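Local coordinates for hypothetical protein Atu0741 (Agrobacterium tumefaciens str. C58, PDB 1ZHV) that is of unknown function but carries an ACT domain, a fold that in many relatives serves as a small-molecule-binding regulatory module, at residues A[61-67]-A[102-108]. Numbering follows the deposited sequence.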
# COMPACT_ATOMS: atom_id res chain seq x y z
N GLY A 61 -8.00 -3.44 7.28
CA GLY A 61 -7.54 -2.24 7.95
C GLY A 61 -6.23 -1.65 7.48
O GLY A 61 -5.36 -1.37 8.30
N TRP A 62 -6.09 -1.45 6.17
CA TRP A 62 -4.85 -0.88 5.64
C TRP A 62 -5.07 0.42 4.88
O TRP A 62 -6.14 0.67 4.33
CB TRP A 62 -4.15 -1.88 4.71
CG TRP A 62 -3.72 -3.14 5.39
CD1 TRP A 62 -4.51 -4.16 5.81
CD2 TRP A 62 -2.37 -3.50 5.72
NE1 TRP A 62 -3.75 -5.15 6.39
CE2 TRP A 62 -2.43 -4.77 6.35
CE3 TRP A 62 -1.13 -2.88 5.56
CZ2 TRP A 62 -1.29 -5.42 6.81
CZ3 TRP A 62 0.01 -3.53 6.01
CH2 TRP A 62 -0.08 -4.80 6.63
N SER A 63 -4.02 1.24 4.85
CA SER A 63 -4.03 2.52 4.15
C SER A 63 -2.92 2.44 3.10
O SER A 63 -1.88 1.83 3.34
CB SER A 63 -3.74 3.67 5.11
OG SER A 63 -4.78 3.80 6.08
N CYS A 64 -3.16 3.06 1.94
CA CYS A 64 -2.21 3.01 0.84
C CYS A 64 -1.60 4.35 0.44
O CYS A 64 -2.28 5.38 0.45
CB CYS A 64 -2.90 2.38 -0.37
SG CYS A 64 -1.83 2.00 -1.77
N PHE A 65 -0.32 4.32 0.10
CA PHE A 65 0.43 5.50 -0.34
C PHE A 65 1.08 5.20 -1.68
O PHE A 65 1.56 4.09 -1.91
CB PHE A 65 1.57 5.86 0.62
CG PHE A 65 1.12 6.45 1.91
CD1 PHE A 65 0.77 5.64 2.98
CD2 PHE A 65 1.07 7.84 2.07
CE1 PHE A 65 0.39 6.19 4.20
CE2 PHE A 65 0.69 8.40 3.29
CZ PHE A 65 0.35 7.58 4.35
N LYS A 66 1.12 6.20 -2.55
CA LYS A 66 1.77 6.05 -3.84
C LYS A 66 3.09 6.81 -3.80
O LYS A 66 3.14 7.93 -3.30
CB LYS A 66 0.89 6.64 -4.95
CG LYS A 66 1.53 6.57 -6.33
CD LYS A 66 0.65 7.27 -7.36
CE LYS A 66 0.82 8.77 -7.27
NZ LYS A 66 2.17 9.18 -7.72
N PHE A 67 4.16 6.19 -4.30
CA PHE A 67 5.45 6.88 -4.37
C PHE A 67 5.25 7.77 -5.61
O PHE A 67 4.96 7.27 -6.70
CB PHE A 67 6.60 5.89 -4.64
CG PHE A 67 7.07 5.14 -3.42
CD1 PHE A 67 6.18 4.48 -2.59
CD2 PHE A 67 8.43 5.04 -3.14
CE1 PHE A 67 6.63 3.72 -1.51
CE2 PHE A 67 8.90 4.29 -2.07
CZ PHE A 67 8.00 3.63 -1.25
N ASP A 102 6.28 2.47 -7.12
CA ASP A 102 5.88 1.65 -5.98
C ASP A 102 4.72 2.24 -5.21
O ASP A 102 4.48 3.45 -5.24
CB ASP A 102 7.03 1.50 -4.97
CG ASP A 102 8.35 1.17 -5.61
OD1 ASP A 102 8.69 -0.03 -5.69
OD2 ASP A 102 9.06 2.11 -6.03
N HIS A 103 4.02 1.36 -4.50
CA HIS A 103 2.94 1.74 -3.61
C HIS A 103 3.29 1.07 -2.29
O HIS A 103 3.93 0.02 -2.26
CB HIS A 103 1.58 1.26 -4.11
CG HIS A 103 0.94 2.18 -5.10
ND1 HIS A 103 -0.14 2.98 -4.79
CD2 HIS A 103 1.23 2.42 -6.39
CE1 HIS A 103 -0.50 3.66 -5.87
NE2 HIS A 103 0.32 3.35 -6.85
N LEU A 104 2.89 1.69 -1.19
CA LEU A 104 3.16 1.17 0.14
C LEU A 104 1.89 1.17 0.96
O LEU A 104 1.14 2.14 0.95
CB LEU A 104 4.19 2.07 0.86
CG LEU A 104 4.25 1.92 2.39
CD1 LEU A 104 4.97 0.63 2.73
CD2 LEU A 104 4.96 3.10 3.02
N LEU A 105 1.62 0.07 1.66
CA LEU A 105 0.47 0.04 2.53
C LEU A 105 0.96 -0.24 3.95
O LEU A 105 1.93 -0.97 4.16
CB LEU A 105 -0.53 -1.05 2.11
CG LEU A 105 -1.25 -0.82 0.77
CD1 LEU A 105 -0.53 -1.60 -0.32
CD2 LEU A 105 -2.71 -1.27 0.86
N VAL A 106 0.30 0.40 4.91
CA VAL A 106 0.60 0.21 6.32
C VAL A 106 -0.77 0.09 6.96
O VAL A 106 -1.77 0.50 6.38
CB VAL A 106 1.36 1.41 6.95
CG1 VAL A 106 2.74 1.56 6.30
CG2 VAL A 106 0.55 2.69 6.80
N ARG A 107 -0.82 -0.50 8.16
CA ARG A 107 -2.10 -0.62 8.83
C ARG A 107 -2.60 0.79 9.12
O ARG A 107 -1.81 1.68 9.46
CB ARG A 107 -1.95 -1.43 10.12
CG ARG A 107 -1.58 -2.88 9.86
CD ARG A 107 -1.48 -3.70 11.14
NE ARG A 107 -1.16 -5.10 10.86
CZ ARG A 107 -1.98 -5.94 10.24
NH1 ARG A 107 -3.18 -5.54 9.83
NH2 ARG A 107 -1.60 -7.19 10.01
N SER A 108 -3.90 0.99 8.97
CA SER A 108 -4.48 2.30 9.20
C SER A 108 -4.23 2.84 10.59
O SER A 108 -4.12 4.05 10.77
CB SER A 108 -5.97 2.26 8.90
OG SER A 108 -6.17 1.91 7.54
O HOH W 1 -4.92 -3.53 10.13
O HOH W 2 4.82 5.00 -8.18
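Arg107 reaches across to the Trp62 indole and lays its aliphatic stem over one face: CG sits 3.9 Å from the centroid of the six-membered ring in a CH-pi contact, almost on the ring normal, while the carbonyl of Leu105 lies at the indole edge. Trp62 and Arg107 are a non-hydrogen-bonded pair of an antiparallel ladder joining strands 57-67 and 102-107 in the ACT-domain sheet. Trp62 CZ2 in turn lies over the guanidinium face, 3.5 Å from Arg107 CZ, with the two planes turned 46° apart. Asp59 fixes the polar ends, hydrogen-bonding Trp62 NE1 and forming a salt bridge with Arg107 NH1; a water also links NH1 to Gly61 O. At the other end of the ladder, the Phe67 ring carries Asp102 CB over the centre of one face and meets Leu104 CB at its edge; Ile78 and Val82 of helix 78-87 also pack against Phe67. On the sheet face of Cys64 and Leu105, the His103 imidazole has Lys66 over one side, where Lys66 CB comes within 3.4 Å of His103 CE1. Lys66 CG stands anti to the backbone N (chi1 178°), which carries the chain across the imidazole before it bends away. At the ring edge, ND1 donates a weak hydrogen bond to Cys64 SG. Backbone hydrogen bonds run both ways between Ser63 and Val106 and between Phe65 and Leu104, and Phe67 N adds another to Asp102 O. Past the strand end, Ser108 N donates to Gly61 O from above the carbonyl plane, next to the G1 bulge that Gly61 and Trp62 form opposite Tyr13. Beside it, just beyond the ladder, Ser63 OG and Ser108 OG are hydrogen-bonded at 2.8 Å.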